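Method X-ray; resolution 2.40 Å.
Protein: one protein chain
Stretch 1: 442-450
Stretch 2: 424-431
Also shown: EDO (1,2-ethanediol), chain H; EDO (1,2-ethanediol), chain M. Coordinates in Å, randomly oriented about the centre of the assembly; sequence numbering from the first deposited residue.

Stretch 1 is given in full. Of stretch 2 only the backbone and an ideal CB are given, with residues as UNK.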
# COMPACT_ATOMS: atom_id res chain seq x y z
N ASN A 442 2.34 17.02 7.83
CA ASN A 442 2.05 18.03 6.81
C ASN A 442 2.17 17.37 5.44
O ASN A 442 3.21 17.47 4.77
CB ASN A 442 3.00 19.22 6.93
CG ASN A 442 2.78 19.99 8.22
OD1 ASN A 442 3.70 20.14 9.03
ND2 ASN A 442 1.56 20.48 8.43
N PRO A 443 1.12 16.68 4.98
CA PRO A 443 1.19 15.98 3.70
C PRO A 443 1.60 16.90 2.56
O PRO A 443 1.34 18.11 2.59
CB PRO A 443 -0.25 15.46 3.50
CG PRO A 443 -0.84 15.42 4.87
CD PRO A 443 -0.20 16.55 5.63
N SER A 444 2.25 16.33 1.55
CA SER A 444 2.67 17.09 0.39
C SER A 444 1.49 17.35 -0.55
O SER A 444 0.48 16.65 -0.53
CB SER A 444 3.79 16.37 -0.35
OG SER A 444 3.33 15.14 -0.88
N ALA A 445 1.66 18.37 -1.40
CA ALA A 445 0.53 18.90 -2.17
C ALA A 445 -0.16 17.84 -3.00
O ALA A 445 -1.40 17.81 -3.08
CB ALA A 445 1.00 20.05 -3.06
N ASN A 446 0.61 16.95 -3.64
CA ASN A 446 0.05 15.95 -4.55
C ASN A 446 -0.24 14.62 -3.87
O ASN A 446 -0.70 13.68 -4.54
CB ASN A 446 1.00 15.74 -5.73
CG ASN A 446 1.30 17.03 -6.46
OD1 ASN A 446 0.52 17.48 -7.31
ND2 ASN A 446 2.42 17.66 -6.13
N SER A 447 -0.00 14.51 -2.56
CA SER A 447 -0.26 13.26 -1.87
C SER A 447 -1.74 12.92 -1.92
O SER A 447 -2.60 13.79 -2.00
CB SER A 447 0.20 13.36 -0.42
OG SER A 447 -0.72 14.12 0.34
N VAL A 448 -2.04 11.62 -1.85
CA VAL A 448 -3.43 11.20 -1.77
C VAL A 448 -4.10 11.80 -0.53
O VAL A 448 -5.28 12.17 -0.57
CB VAL A 448 -3.54 9.66 -1.78
CG1 VAL A 448 -4.96 9.22 -1.48
CG2 VAL A 448 -3.08 9.12 -3.14
N ALA A 449 -3.36 11.92 0.57
CA ALA A 449 -3.95 12.46 1.79
C ALA A 449 -4.45 13.88 1.57
O ALA A 449 -5.41 14.30 2.23
CB ALA A 449 -2.94 12.44 2.93
N ASN A 450 -3.83 14.61 0.66
CA ASN A 450 -4.18 16.01 0.44
C ASN A 450 -5.11 16.22 -0.75
O ASN A 450 -5.76 17.26 -0.82
CB ASN A 450 -2.92 16.85 0.25
CG ASN A 450 -3.23 18.30 -0.04
OD1 ASN A 450 -3.72 19.02 0.83
ND2 ASN A 450 -2.93 18.75 -1.26
N UNK A 424 2.98 4.72 2.44
CA UNK A 424 3.68 5.29 1.29
C UNK A 424 2.70 5.81 0.24
O UNK A 424 2.93 6.87 -0.36
CB UNK A 424 4.61 4.25 0.67
N UNK A 425 1.61 5.07 -0.00
CA UNK A 425 0.70 5.40 -1.09
C UNK A 425 -0.22 6.57 -0.75
O UNK A 425 -0.70 7.26 -1.65
CB UNK A 425 -0.14 4.17 -1.45
N UNK A 426 -0.48 6.79 0.54
CA UNK A 426 -1.36 7.86 0.97
C UNK A 426 -0.62 9.17 1.22
O UNK A 426 -1.16 10.24 0.94
CB UNK A 426 -2.10 7.44 2.24
N UNK A 427 0.62 9.11 1.72
CA UNK A 427 1.32 10.32 2.12
C UNK A 427 2.52 10.67 1.26
O UNK A 427 3.12 11.73 1.46
CB UNK A 427 1.78 10.18 3.57
N UNK A 428 2.88 9.82 0.30
CA UNK A 428 3.96 10.14 -0.61
C UNK A 428 3.50 10.90 -1.84
O UNK A 428 2.40 10.68 -2.37
CB UNK A 428 4.67 8.85 -1.04
N UNK A 429 4.35 11.80 -2.30
CA UNK A 429 4.17 12.33 -3.64
C UNK A 429 4.02 11.16 -4.61
O UNK A 429 4.65 10.11 -4.42
CB UNK A 429 5.34 13.23 -4.04
N UNK A 430 3.19 11.28 -5.64
CA UNK A 430 2.95 10.14 -6.52
C UNK A 430 4.25 9.55 -7.03
O UNK A 430 5.08 10.25 -7.61
CB UNK A 430 2.07 10.55 -7.70
N UNK A 431 4.44 8.25 -6.79
CA UNK A 431 5.62 7.55 -7.28
C UNK A 431 6.86 7.71 -6.44
O UNK A 431 7.96 7.41 -6.92
CB UNK A 431 5.93 8.02 -8.70
C1 EDO H . 3.45 5.04 -4.61
O1 EDO H . 3.97 5.73 -5.75
C2 EDO H . 3.78 5.84 -3.35
O2 EDO H . 3.32 7.19 -3.48
C1 EDO M . -3.38 13.02 8.12
O1 EDO M . -4.30 12.83 7.03
C2 EDO M . -2.36 14.09 7.75
O2 EDO M . -1.49 14.36 8.85

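Position 424 lies in helical conformation (phi/psi -57/-40), and its ideal CB has nothing of stretch 1 within 5.5 Å. Stretch 1 therefore sets no preference, and many helix-compatible residues would serve; the deposited residue is Q424, whose side chain makes no contact with stretch 1.

Position 425 is also helical, with CA-to-CB sideways and no neighbour in stretch 1, which therefore leaves the choice wide. It is T425, whose backbone matters more here: its O lies 3.4 Å from V448 CG2.

At position 426 CA-to-CB points sideways, and the ideal CB is 4.8 Å from V448 CB. A methyl-rich flank invites an aliphatic side chain such as leucine, isoleucine or methionine. The residue is L426, with chi1 m and chi2 t, which brings CD2 to 3.7 Å from V448 CG1. Its carbonyl receives a hydrogen bond from A449 N (N to O 2.8 Å), joining the end of one helix to the first turn of another helix whatever the side chain.

Position 427 directs CA-to-CB away, yet its CB is 5.3 Å from both A449 CB and S447 CB. A long or flat side chain could turn back over the A449 methyl and reach P443, so an aromatic or a large aliphatic residue would suit. Y427 does this: A449 CB sits over one ring face, 4.1 Å from the centroid in a CH-pi contact, while P443 CG lies at the edge, 4.1 Å from CD2. Its OH accepts a weak hydrogen bond from ethanediol O1 of chain M (3.1 Å).

Position 428 leaves the helix at -89/145. Any CB here would clash with the carbonyl O of 424, at 2.7 Å, which calls for glycine, and G428 it is.

Position 429 points CA-to-CB sideways, but S444 OG is 4.2 Å from the ideal CB, and the N446 amide group and backbone N offer further donors. An acceptor on a flexible chain is indicated: glutamate, or perhaps glutamine. E429 folds back with chi1 and chi2 both m. OE1 accepts from N446 ND2 at 2.9 Å; OE2 accepts from N446 N at 3.1 Å and from S444 OG at a very short 2.5 Å, although OE2 is less surely placed. The carboxylate thus grips the S444-S447 beta turn.

At position 430 CA-to-CB points sideways, the ideal CB is 5.2 Å from N446 O, and phi/psi of -53/125 fits proline as well as many other residues. P430 packs CD against N446 CB at 3.6 Å.

Position 431 is out of reach, and its positive phi (81°) favours glycine; the residue is G431.

Stretch 2 424-431: QTLYGEPG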
# COMPACT_ATOMS: atom_id res chain seq x y z
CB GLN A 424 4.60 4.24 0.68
CG GLN A 424 5.27 4.66 -0.61
CD GLN A 424 6.10 3.55 -1.23
OE1 GLN A 424 5.95 2.39 -0.87
NE2 GLN A 424 6.97 3.91 -2.16
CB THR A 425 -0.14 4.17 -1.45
OG1 THR A 425 0.72 3.06 -1.72
CG2 THR A 425 -1.01 4.45 -2.67
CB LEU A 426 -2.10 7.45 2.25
CG LEU A 426 -3.12 6.31 2.09
CD1 LEU A 426 -3.69 5.89 3.44
CD2 LEU A 426 -4.24 6.71 1.14
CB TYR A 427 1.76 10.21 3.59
CG TYR A 427 0.58 10.20 4.53
CD1 TYR A 427 -0.05 9.01 4.86
CD2 TYR A 427 0.06 11.38 5.05
CE1 TYR A 427 -1.14 8.99 5.71
CE2 TYR A 427 -1.03 11.37 5.89
CZ TYR A 427 -1.63 10.17 6.22
OH TYR A 427 -2.72 10.16 7.06
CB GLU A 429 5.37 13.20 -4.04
CG GLU A 429 5.38 14.57 -3.36
CD GLU A 429 4.35 15.50 -3.95
OE1 GLU A 429 4.38 15.71 -5.19
OE2 GLU A 429 3.50 16.01 -3.19
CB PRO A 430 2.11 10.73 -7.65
CG PRO A 430 1.45 11.93 -7.03
CD PRO A 430 2.45 12.48 -6.07
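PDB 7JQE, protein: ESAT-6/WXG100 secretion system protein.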